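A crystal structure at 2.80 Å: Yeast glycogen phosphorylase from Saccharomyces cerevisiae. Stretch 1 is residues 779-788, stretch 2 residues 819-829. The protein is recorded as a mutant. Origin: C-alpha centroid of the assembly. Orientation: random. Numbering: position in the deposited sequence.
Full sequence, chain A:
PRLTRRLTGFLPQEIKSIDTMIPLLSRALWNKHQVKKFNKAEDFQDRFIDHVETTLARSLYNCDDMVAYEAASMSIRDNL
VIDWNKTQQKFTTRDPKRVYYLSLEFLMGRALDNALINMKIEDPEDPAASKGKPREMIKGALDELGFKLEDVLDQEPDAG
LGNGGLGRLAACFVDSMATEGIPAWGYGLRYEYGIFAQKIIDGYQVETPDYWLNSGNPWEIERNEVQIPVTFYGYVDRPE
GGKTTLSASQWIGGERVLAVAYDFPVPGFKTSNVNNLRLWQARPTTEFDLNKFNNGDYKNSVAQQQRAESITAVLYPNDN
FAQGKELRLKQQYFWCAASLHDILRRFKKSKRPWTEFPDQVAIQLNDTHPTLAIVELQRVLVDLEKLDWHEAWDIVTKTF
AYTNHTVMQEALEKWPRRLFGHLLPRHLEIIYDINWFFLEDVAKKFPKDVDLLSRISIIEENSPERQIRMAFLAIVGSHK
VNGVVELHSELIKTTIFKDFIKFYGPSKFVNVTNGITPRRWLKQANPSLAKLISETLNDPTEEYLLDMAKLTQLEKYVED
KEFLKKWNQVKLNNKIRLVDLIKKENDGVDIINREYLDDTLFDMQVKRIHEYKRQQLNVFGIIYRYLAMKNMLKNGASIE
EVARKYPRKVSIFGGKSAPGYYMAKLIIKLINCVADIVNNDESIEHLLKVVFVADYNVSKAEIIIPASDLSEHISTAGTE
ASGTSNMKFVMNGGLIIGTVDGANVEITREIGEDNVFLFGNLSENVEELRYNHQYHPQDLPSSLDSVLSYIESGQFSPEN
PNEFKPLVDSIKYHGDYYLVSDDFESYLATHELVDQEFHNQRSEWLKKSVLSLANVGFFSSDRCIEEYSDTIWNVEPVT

Stretch 1 779-788: DLPSSLDSVL
Stretch 2, residues 819-829: LVSDDFESYLA

Residues 782-788 and 820-829 are helical, and both helices run on beyond these stretches. Their axes approach to 9.7 Å with 104° between N-to-C directions, so they cross nearly at right angles. The contact buries 368 Å², summed over both sides. Two CA pairs set the register: Leu780 CA lies 6.1 Å from Ser821 CA, and Leu784 CA lies 7.0 Å from Phe824 CA. Pro781 (phi/psi -58/137) and Leu819 (54/42) occupy the N-cap positions of the first and second helix.

Leu784 (chi1 t, chi2 p) is the main bump. Its CD1 lies 3.8 Å from the centroid of the Phe824 ring, 7° off the normal, a CH-pi contact over one face, and 4.4 Å from Val820 CG1. Its CD2 meets Ser821 CA at 3.7 Å, so the forked side chain fills the hollow between Val820, Ser821 and Phe824. The CA-to-CB bond of Phe824 (chi1 t, chi2 59°) points toward the first stretch: Phe824 CD2 reaches Leu784 CB at 3.8 Å, and Phe824 CZ lies 4.5 Å from Val787 CG2.

Near the ring plane, Ser783 OG (chi1 34°) sits 3.7 Å from Phe824 CD2 and donates a hydrogen bond to Glu825 OE2 at 3.0 Å. Glu825 (chi1 -92°, chi2 m, chi3 -60°) leaves its backbone sideways, yet its end bends nearer. Around Ser821, Leu780 CD2 (chi1 m, chi2 t) packs 3.7 Å from Ser821 OG, and Pro781 CG lies 3.8 Å from Ser821 O.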

# COMPACT_ATOMS: atom_id res chain seq x y z
N ASP A 779 -7.31 -57.42 -15.24
CA ASP A 779 -6.80 -57.27 -13.88
C ASP A 779 -5.58 -56.35 -13.91
O ASP A 779 -5.05 -56.04 -14.98
CB ASP A 779 -6.38 -58.64 -13.32
N LEU A 780 -5.15 -55.88 -12.74
CA LEU A 780 -3.99 -55.01 -12.64
C LEU A 780 -2.70 -55.79 -12.89
O LEU A 780 -2.60 -56.95 -12.48
CB LEU A 780 -3.91 -54.36 -11.26
CG LEU A 780 -5.11 -53.58 -10.79
CD1 LEU A 780 -4.83 -53.08 -9.40
CD2 LEU A 780 -5.41 -52.44 -11.74
N PRO A 781 -1.68 -55.22 -13.53
CA PRO A 781 -0.35 -55.81 -13.64
C PRO A 781 0.28 -56.08 -12.28
O PRO A 781 0.23 -55.18 -11.43
CB PRO A 781 0.42 -54.81 -14.45
CG PRO A 781 -0.64 -54.09 -15.23
CD PRO A 781 -1.76 -53.95 -14.23
N SER A 782 0.93 -57.21 -12.03
CA SER A 782 1.62 -57.46 -10.76
C SER A 782 2.48 -56.30 -10.24
O SER A 782 2.45 -56.00 -9.05
CB SER A 782 2.52 -58.67 -10.90
OG SER A 782 1.81 -59.72 -11.57
N SER A 783 3.17 -55.60 -11.14
CA SER A 783 4.06 -54.49 -10.81
C SER A 783 3.34 -53.40 -10.04
O SER A 783 3.71 -53.00 -8.93
CB SER A 783 4.61 -53.96 -12.11
OG SER A 783 3.62 -54.08 -13.13
N LEU A 784 2.22 -53.02 -10.66
CA LEU A 784 1.35 -52.00 -10.11
C LEU A 784 0.70 -52.55 -8.86
O LEU A 784 0.60 -51.83 -7.86
CB LEU A 784 0.26 -51.61 -11.08
CG LEU A 784 -0.55 -50.42 -10.64
CD1 LEU A 784 0.37 -49.23 -10.54
CD2 LEU A 784 -1.68 -50.15 -11.61
N ASP A 785 0.33 -53.83 -8.85
CA ASP A 785 -0.31 -54.40 -7.69
C ASP A 785 0.64 -54.45 -6.51
O ASP A 785 0.22 -54.29 -5.36
CB ASP A 785 -0.82 -55.79 -7.97
CG ASP A 785 -1.78 -56.21 -6.87
OD1 ASP A 785 -2.81 -55.56 -6.69
OD2 ASP A 785 -1.46 -57.19 -6.19
N SER A 786 1.93 -54.59 -6.77
CA SER A 786 2.91 -54.57 -5.71
C SER A 786 2.88 -53.18 -5.12
O SER A 786 2.67 -53.07 -3.91
CB SER A 786 4.27 -54.90 -6.28
OG SER A 786 4.22 -56.19 -6.86
N VAL A 787 2.95 -52.09 -5.90
CA VAL A 787 2.95 -50.79 -5.26
C VAL A 787 1.61 -50.48 -4.62
O VAL A 787 1.64 -50.02 -3.47
CB VAL A 787 3.33 -49.63 -6.22
CG1 VAL A 787 4.79 -49.79 -6.49
CG2 VAL A 787 2.66 -49.67 -7.56
N LEU A 788 0.44 -50.78 -5.19
CA LEU A 788 -0.78 -50.43 -4.49
C LEU A 788 -0.96 -51.16 -3.16
O LEU A 788 -1.42 -50.55 -2.18
CB LEU A 788 -1.99 -50.67 -5.40
CG LEU A 788 -2.08 -49.74 -6.64
CD1 LEU A 788 -3.49 -49.78 -7.18
CD2 LEU A 788 -1.81 -48.28 -6.28
N LEU A 819 -6.28 -44.26 -16.90
CA LEU A 819 -5.45 -45.30 -17.48
C LEU A 819 -4.06 -45.50 -16.86
O LEU A 819 -3.08 -45.78 -17.56
CB LEU A 819 -5.31 -45.04 -18.99
CG LEU A 819 -6.45 -45.30 -20.00
CD1 LEU A 819 -7.72 -44.58 -19.59
CD2 LEU A 819 -6.03 -44.76 -21.37
N VAL A 820 -3.96 -45.45 -15.53
CA VAL A 820 -2.67 -45.71 -14.90
C VAL A 820 -2.24 -47.17 -15.13
O VAL A 820 -1.11 -47.44 -15.55
CB VAL A 820 -2.74 -45.42 -13.37
CG1 VAL A 820 -1.48 -45.87 -12.63
CG2 VAL A 820 -2.84 -43.91 -13.19
N SER A 821 -3.17 -48.12 -14.93
CA SER A 821 -2.89 -49.54 -15.10
C SER A 821 -2.38 -49.87 -16.50
O SER A 821 -1.40 -50.61 -16.68
CB SER A 821 -4.15 -50.36 -14.86
OG SER A 821 -5.23 -49.68 -14.23
N ASP A 822 -3.02 -49.20 -17.46
CA ASP A 822 -2.77 -49.48 -18.87
C ASP A 822 -1.37 -49.06 -19.29
O ASP A 822 -0.63 -49.82 -19.94
CB ASP A 822 -3.80 -48.76 -19.72
CG ASP A 822 -5.22 -49.14 -19.28
OD1 ASP A 822 -5.71 -50.20 -19.67
OD2 ASP A 822 -5.81 -48.38 -18.53
N ASP A 823 -0.99 -47.88 -18.82
CA ASP A 823 0.30 -47.36 -19.20
C ASP A 823 1.42 -47.77 -18.27
O ASP A 823 2.59 -47.57 -18.65
CB ASP A 823 0.18 -45.83 -19.30
CG ASP A 823 -0.79 -45.34 -20.38
OD1 ASP A 823 -1.20 -46.10 -21.26
OD2 ASP A 823 -1.14 -44.18 -20.35
N PHE A 824 1.16 -48.41 -17.12
CA PHE A 824 2.22 -48.66 -16.15
C PHE A 824 3.43 -49.42 -16.69
O PHE A 824 4.57 -48.96 -16.58
CB PHE A 824 1.69 -49.43 -14.93
CG PHE A 824 2.63 -49.25 -13.73
CD1 PHE A 824 2.89 -47.96 -13.24
CD2 PHE A 824 3.25 -50.35 -13.14
CE1 PHE A 824 3.78 -47.78 -12.17
CE2 PHE A 824 4.14 -50.16 -12.07
CZ PHE A 824 4.41 -48.88 -11.58
N GLU A 825 3.19 -50.54 -17.36
CA GLU A 825 4.27 -51.34 -17.89
C GLU A 825 5.09 -50.66 -18.98
O GLU A 825 6.31 -50.78 -19.00
CB GLU A 825 3.69 -52.66 -18.39
CG GLU A 825 3.70 -53.74 -17.30
CD GLU A 825 5.11 -53.99 -16.76
OE1 GLU A 825 6.00 -54.37 -17.54
OE2 GLU A 825 5.33 -53.79 -15.56
N SER A 826 4.42 -49.90 -19.84
CA SER A 826 5.04 -49.18 -20.93
C SER A 826 5.92 -48.11 -20.31
O SER A 826 7.09 -47.99 -20.69
CB SER A 826 3.94 -48.58 -21.79
OG SER A 826 4.32 -47.84 -22.96
N TYR A 827 5.39 -47.35 -19.34
CA TYR A 827 6.12 -46.32 -18.62
C TYR A 827 7.41 -46.86 -18.02
O TYR A 827 8.51 -46.32 -18.23
CB TYR A 827 5.20 -45.76 -17.53
CG TYR A 827 5.84 -44.66 -16.69
CD1 TYR A 827 6.22 -43.46 -17.29
CD2 TYR A 827 6.04 -44.86 -15.33
CE1 TYR A 827 6.81 -42.46 -16.53
CE2 TYR A 827 6.62 -43.86 -14.57
CZ TYR A 827 7.00 -42.67 -15.17
OH TYR A 827 7.64 -41.69 -14.44
N LEU A 828 7.31 -47.95 -17.27
CA LEU A 828 8.49 -48.58 -16.73
C LEU A 828 9.48 -49.05 -17.82
O LEU A 828 10.70 -48.83 -17.68
CB LEU A 828 8.06 -49.76 -15.89
CG LEU A 828 7.15 -49.51 -14.71
CD1 LEU A 828 6.84 -50.84 -14.07
CD2 LEU A 828 7.80 -48.57 -13.72
N ALA A 829 9.02 -49.60 -18.94
CA ALA A 829 9.90 -50.02 -20.02
C ALA A 829 10.69 -48.88 -20.63
O ALA A 829 11.90 -48.96 -20.87
CB ALA A 829 9.10 -50.66 -21.12